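Long-range contact in glutathione S-transferase 1 (Ascaris suum, PDB 4Q5F), which conjugates reduced glutathione to a wide range of hydrophobic electrophiles and can also act as a glutathione peroxidase: residues F110-L121 with L176-F186. Residues are numbered along the deposited sequence; the frame is centred on the assembly and turned at random.
Sequences FMAELRPCFRVL and LASWESLIPDF. With GSH (glutathione), chain F.
In the all-helical C-terminal domain of this sigma-class glutathione S-transferase, helix 94-114 and the short helix 118-122 pack against the end of helix 167-182, whose Trp179 reaches across to the junction of the other two. The case illustrates how one large side chain bridges widely spaced helices: the axes of segments 110-114 and 176-182 approach no closer than 12.9 Å, at 27° to each other. Leu114 covers one face of the indole, its CB making a CH-pi contact 3.9 Å from the centroid of the six-membered ring, while Leu121 CD1 meets the indole edge. Met111 chi2 (-65°) brings SD to 3.4 Å from Trp179 NE1 in an oblique Met-aromatic contact, and chi3 (99°) swings CE against NE1 and CD1. Leu182 CD1 lies over the other indole face near its rim and also touches the edge of the Phe118 ring, 3.6 Å from Phe118 CE1. At the opposite end, Phe110 CZ comes within 3.8 Å of Phe186 CZ. Cys117 takes no part but carries, by disulfide (SG to SG2 2.0 Å), a glutathione distinct from that in the active-site pocket. The contact thus joins three helices within the bundle that forms the C-terminal domain of the GST fold.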
loop_
_atom_site.group_PDB
_atom_site.type_symbol
_atom_site.label_atom_id
_atom_site.label_comp_id
_atom_site.label_asym_id
_atom_site.label_seq_id
_atom_site.Cartn_x
_atom_site.Cartn_y
_atom_site.Cartn_z
ATOM N N PHE B 110 0.813 -10.070 -1.766
ATOM C CA PHE B 110 1.590 -11.301 -1.778
ATOM C C PHE B 110 2.608 -11.296 -0.638
ATOM O O PHE B 110 2.709 -12.260 0.121
ATOM C CB PHE B 110 2.309 -11.444 -3.121
ATOM C CG PHE B 110 3.100 -12.716 -3.268
ATOM C CD1 PHE B 110 2.758 -13.859 -2.562
ATOM C CD2 PHE B 110 4.191 -12.764 -4.116
ATOM C CE1 PHE B 110 3.490 -15.021 -2.706
ATOM C CE2 PHE B 110 4.925 -13.923 -4.261
ATOM C CZ PHE B 110 4.573 -15.052 -3.555
ATOM N N MET B 111 3.356 -10.204 -0.526
ATOM C CA MET B 111 4.361 -10.058 0.523
ATOM C C MET B 111 3.738 -10.131 1.913
ATOM O O MET B 111 4.369 -10.603 2.857
ATOM C CB MET B 111 5.099 -8.725 0.369
ATOM C CG MET B 111 6.072 -8.669 -0.802
ATOM S SD MET B 111 7.461 -9.807 -0.625
ATOM C CE MET B 111 6.920 -11.169 -1.654
ATOM N N ALA B 112 2.502 -9.655 2.037
ATOM C CA ALA B 112 1.814 -9.642 3.324
ATOM C C ALA B 112 1.588 -11.061 3.847
ATOM O O ALA B 112 1.395 -11.268 5.045
ATOM C CB ALA B 112 0.492 -8.899 3.211
ATOM N N GLU B 113 1.616 -12.035 2.943
ATOM C CA GLU B 113 1.450 -13.435 3.316
ATOM C C GLU B 113 2.780 -14.000 3.798
ATOM O O GLU B 113 2.840 -14.702 4.805
ATOM C CB GLU B 113 0.964 -14.261 2.119
ATOM C CG GLU B 113 -0.175 -13.643 1.308
ATOM C CD GLU B 113 -1.533 -14.222 1.652
ATOM O OE1 GLU B 113 -1.755 -14.571 2.830
ATOM O OE2 GLU B 113 -2.380 -14.331 0.735
ATOM N N LEU B 114 3.846 -13.675 3.072
ATOM C CA LEU B 114 5.155 -14.285 3.289
ATOM C C LEU B 114 5.933 -13.687 4.458
ATOM O O LEU B 114 6.444 -14.417 5.308
ATOM C CB LEU B 114 6.003 -14.151 2.022
ATOM C CG LEU B 114 5.520 -14.870 0.764
ATOM C CD1 LEU B 114 6.486 -14.598 -0.377
ATOM C CD2 LEU B 114 5.380 -16.364 1.001
ATOM N N ARG B 115 6.030 -12.361 4.488
ATOM C CA ARG B 115 6.925 -11.671 5.417
ATOM C C ARG B 115 6.737 -12.038 6.895
ATOM O O ARG B 115 7.720 -12.189 7.616
ATOM C CB ARG B 115 6.834 -10.152 5.215
ATOM C CG ARG B 115 7.679 -9.660 4.042
ATOM C CD ARG B 115 7.352 -8.233 3.621
ATOM N NE ARG B 115 7.941 -7.924 2.319
ATOM C CZ ARG B 115 7.726 -6.804 1.636
ATOM N NH1 ARG B 115 6.928 -5.863 2.120
ATOM N NH2 ARG B 115 8.311 -6.626 0.458
ATOM N N PRO B 116 5.483 -12.191 7.350
ATOM C CA PRO B 116 5.265 -12.583 8.751
ATOM C C PRO B 116 5.876 -13.939 9.114
ATOM O O PRO B 116 6.020 -14.242 10.299
ATOM C CB PRO B 116 3.739 -12.655 8.860
ATOM C CG PRO B 116 3.234 -11.764 7.790
ATOM C CD PRO B 116 4.217 -11.878 6.665
ATOM N N CYS B 117 6.223 -14.734 8.103
ATOM C CA CYS B 117 6.824 -16.051 8.305
ATOM C C CYS B 117 8.289 -16.072 7.887
ATOM O O CYS B 117 8.903 -17.136 7.802
ATOM C CB CYS B 117 6.080 -17.104 7.489
ATOM S SG CYS B 117 4.326 -17.275 7.873
ATOM N N PHE B 118 8.844 -14.897 7.621
ATOM C CA PHE B 118 10.203 -14.788 7.106
ATOM C C PHE B 118 11.249 -15.341 8.072
ATOM O O PHE B 118 12.159 -16.069 7.668
ATOM C CB PHE B 118 10.536 -13.328 6.799
ATOM C CG PHE B 118 12.007 -13.053 6.732
ATOM C CD1 PHE B 118 12.741 -13.407 5.614
ATOM C CD2 PHE B 118 12.662 -12.451 7.794
ATOM C CE1 PHE B 118 14.097 -13.162 5.555
ATOM C CE2 PHE B 118 14.015 -12.206 7.738
ATOM C CZ PHE B 118 14.731 -12.562 6.617
ATOM N N ARG B 119 11.120 -14.987 9.345
ATOM C CA ARG B 119 12.150 -15.302 10.329
ATOM C C ARG B 119 12.200 -16.787 10.676
ATOM O O ARG B 119 13.279 -17.341 10.884
ATOM C CB ARG B 119 11.950 -14.461 11.590
ATOM C CG ARG B 119 12.272 -12.991 11.382
ATOM C CD ARG B 119 11.851 -12.138 12.565
ATOM N NE ARG B 119 12.469 -12.577 13.814
ATOM C CZ ARG B 119 13.748 -12.392 14.124
ATOM N NH1 ARG B 119 14.564 -11.790 13.270
ATOM N NH2 ARG B 119 14.218 -12.823 15.287
ATOM N N VAL B 120 11.040 -17.429 10.743
ATOM C CA VAL B 120 10.991 -18.872 10.940
ATOM C C VAL B 120 11.654 -19.551 9.745
ATOM O O VAL B 120 12.348 -20.556 9.895
ATOM C CB VAL B 120 9.535 -19.374 11.108
ATOM C CG1 VAL B 120 9.469 -20.900 11.161
ATOM C CG2 VAL B 120 8.913 -18.781 12.363
ATOM N N LEU B 121 11.452 -18.984 8.561
ATOM C CA LEU B 121 12.021 -19.545 7.341
ATOM C C LEU B 121 13.510 -19.245 7.223
ATOM O O LEU B 121 14.266 -20.053 6.686
ATOM C CB LEU B 121 11.274 -19.016 6.114
ATOM C CG LEU B 121 9.874 -19.594 5.896
ATOM C CD1 LEU B 121 9.179 -18.877 4.750
ATOM C CD2 LEU B 121 9.933 -21.094 5.626
ATOM N N LEU B 176 11.539 -10.604 -5.141
ATOM C CA LEU B 176 11.313 -11.962 -5.625
ATOM C C LEU B 176 12.629 -12.727 -5.703
ATOM O O LEU B 176 12.704 -13.891 -5.312
ATOM C CB LEU B 176 10.652 -11.940 -7.005
ATOM C CG LEU B 176 9.208 -11.444 -7.089
ATOM C CD1 LEU B 176 8.724 -11.487 -8.531
ATOM C CD2 LEU B 176 8.289 -12.259 -6.194
ATOM N N ALA B 177 13.662 -12.061 -6.210
ATOM C CA ALA B 177 14.985 -12.663 -6.328
ATOM C C ALA B 177 15.500 -13.110 -4.966
ATOM O O ALA B 177 16.066 -14.194 -4.831
ATOM C CB ALA B 177 15.953 -11.676 -6.958
ATOM N N SER B 178 15.296 -12.270 -3.957
ATOM C CA SER B 178 15.747 -12.573 -2.604
ATOM C C SER B 178 14.953 -13.729 -2.001
ATOM O O SER B 178 15.519 -14.610 -1.358
ATOM C CB SER B 178 15.625 -11.337 -1.711
ATOM O OG SER B 178 16.440 -10.283 -2.190
ATOM N N TRP B 179 13.641 -13.720 -2.212
ATOM C CA TRP B 179 12.779 -14.776 -1.694
ATOM C C TRP B 179 13.100 -16.122 -2.330
ATOM O O TRP B 179 12.838 -17.171 -1.745
ATOM C CB TRP B 179 11.307 -14.430 -1.919
ATOM C CG TRP B 179 10.738 -13.604 -0.820
ATOM C CD1 TRP B 179 10.476 -12.266 -0.847
ATOM C CD2 TRP B 179 10.374 -14.059 0.487
ATOM N NE1 TRP B 179 9.966 -11.860 0.361
ATOM C CE2 TRP B 179 9.891 -12.943 1.197
ATOM C CE3 TRP B 179 10.405 -15.302 1.124
ATOM C CZ2 TRP B 179 9.445 -13.032 2.514
ATOM C CZ3 TRP B 179 9.961 -15.390 2.430
ATOM C CH2 TRP B 179 9.488 -14.263 3.112
ATOM N N GLU B 180 13.669 -16.083 -3.529
ATOM C CA GLU B 180 14.082 -17.299 -4.218
ATOM C C GLU B 180 15.166 -18.017 -3.417
ATOM O O GLU B 180 15.381 -19.218 -3.583
ATOM C CB GLU B 180 14.602 -16.962 -5.617
ATOM C CG GLU B 180 14.655 -18.151 -6.563
ATOM C CD GLU B 180 15.221 -17.794 -7.924
ATOM O OE1 GLU B 180 15.316 -16.588 -8.236
ATOM O OE2 GLU B 180 15.572 -18.722 -8.683
ATOM N N SER B 181 15.836 -17.273 -2.541
ATOM C CA SER B 181 16.919 -17.814 -1.727
ATOM C C SER B 181 16.404 -18.462 -0.443
ATOM O O SER B 181 17.065 -19.325 0.131
ATOM C CB SER B 181 17.914 -16.704 -1.381
ATOM O OG SER B 181 18.279 -15.970 -2.537
ATOM N N LEU B 182 15.222 -18.043 0.003
ATOM C CA LEU B 182 14.618 -18.575 1.224
ATOM C C LEU B 182 13.751 -19.792 0.933
ATOM O O LEU B 182 13.514 -20.624 1.810
ATOM C CB LEU B 182 13.749 -17.510 1.890
ATOM C CG LEU B 182 14.456 -16.416 2.684
ATOM C CD1 LEU B 182 13.657 -15.129 2.605
ATOM C CD2 LEU B 182 14.637 -16.846 4.133
ATOM N N ILE B 183 13.275 -19.879 -0.304
ATOM C CA ILE B 183 12.290 -20.877 -0.697
ATOM C C ILE B 183 12.761 -21.571 -1.971
ATOM O O ILE B 183 12.793 -20.956 -3.033
ATOM C CB ILE B 183 10.919 -20.208 -0.926
ATOM C CG1 ILE B 183 10.360 -19.706 0.407
ATOM C CG2 ILE B 183 9.928 -21.176 -1.564
ATOM C CD1 ILE B 183 9.300 -18.639 0.272
ATOM N N PRO B 184 13.146 -22.854 -1.871
ATOM C CA PRO B 184 13.608 -23.530 -3.089
ATOM C C PRO B 184 12.477 -23.720 -4.093
ATOM O O PRO B 184 11.359 -24.060 -3.704
ATOM C CB PRO B 184 14.103 -24.889 -2.579
ATOM C CG PRO B 184 14.283 -24.723 -1.106
ATOM C CD PRO B 184 13.256 -23.725 -0.688
ATOM N N ASP B 185 12.774 -23.488 -5.368
ATOM C CA ASP B 185 11.801 -23.664 -6.441
ATOM C C ASP B 185 10.627 -22.694 -6.291
ATOM O O ASP B 185 9.512 -22.970 -6.736
ATOM C CB ASP B 185 11.314 -25.116 -6.488
ATOM C CG ASP B 185 12.458 -26.111 -6.541
ATOM O OD1 ASP B 185 13.051 -26.284 -7.630
ATOM O OD2 ASP B 185 12.764 -26.722 -5.496
ATOM N N PHE B 186 10.902 -21.558 -5.657
ATOM C CA PHE B 186 9.939 -20.476 -5.479
ATOM C C PHE B 186 9.371 -19.986 -6.811
ATOM O O PHE B 186 8.197 -19.635 -6.903
ATOM C CB PHE B 186 10.635 -19.323 -4.752
ATOM C CG PHE B 186 9.781 -18.105 -4.560
ATOM C CD1 PHE B 186 8.750 -18.104 -3.637
ATOM C CD2 PHE B 186 10.033 -16.949 -5.279
ATOM C CE1 PHE B 186 7.972 -16.978 -3.450
ATOM C CE2 PHE B 186 9.260 -15.818 -5.095
ATOM C CZ PHE B 186 8.228 -15.832 -4.179
HETATM C CB2 GSH F . 3.916 -16.353 10.695
HETATM S SG2 GSH F . 4.297 -17.844 9.823
#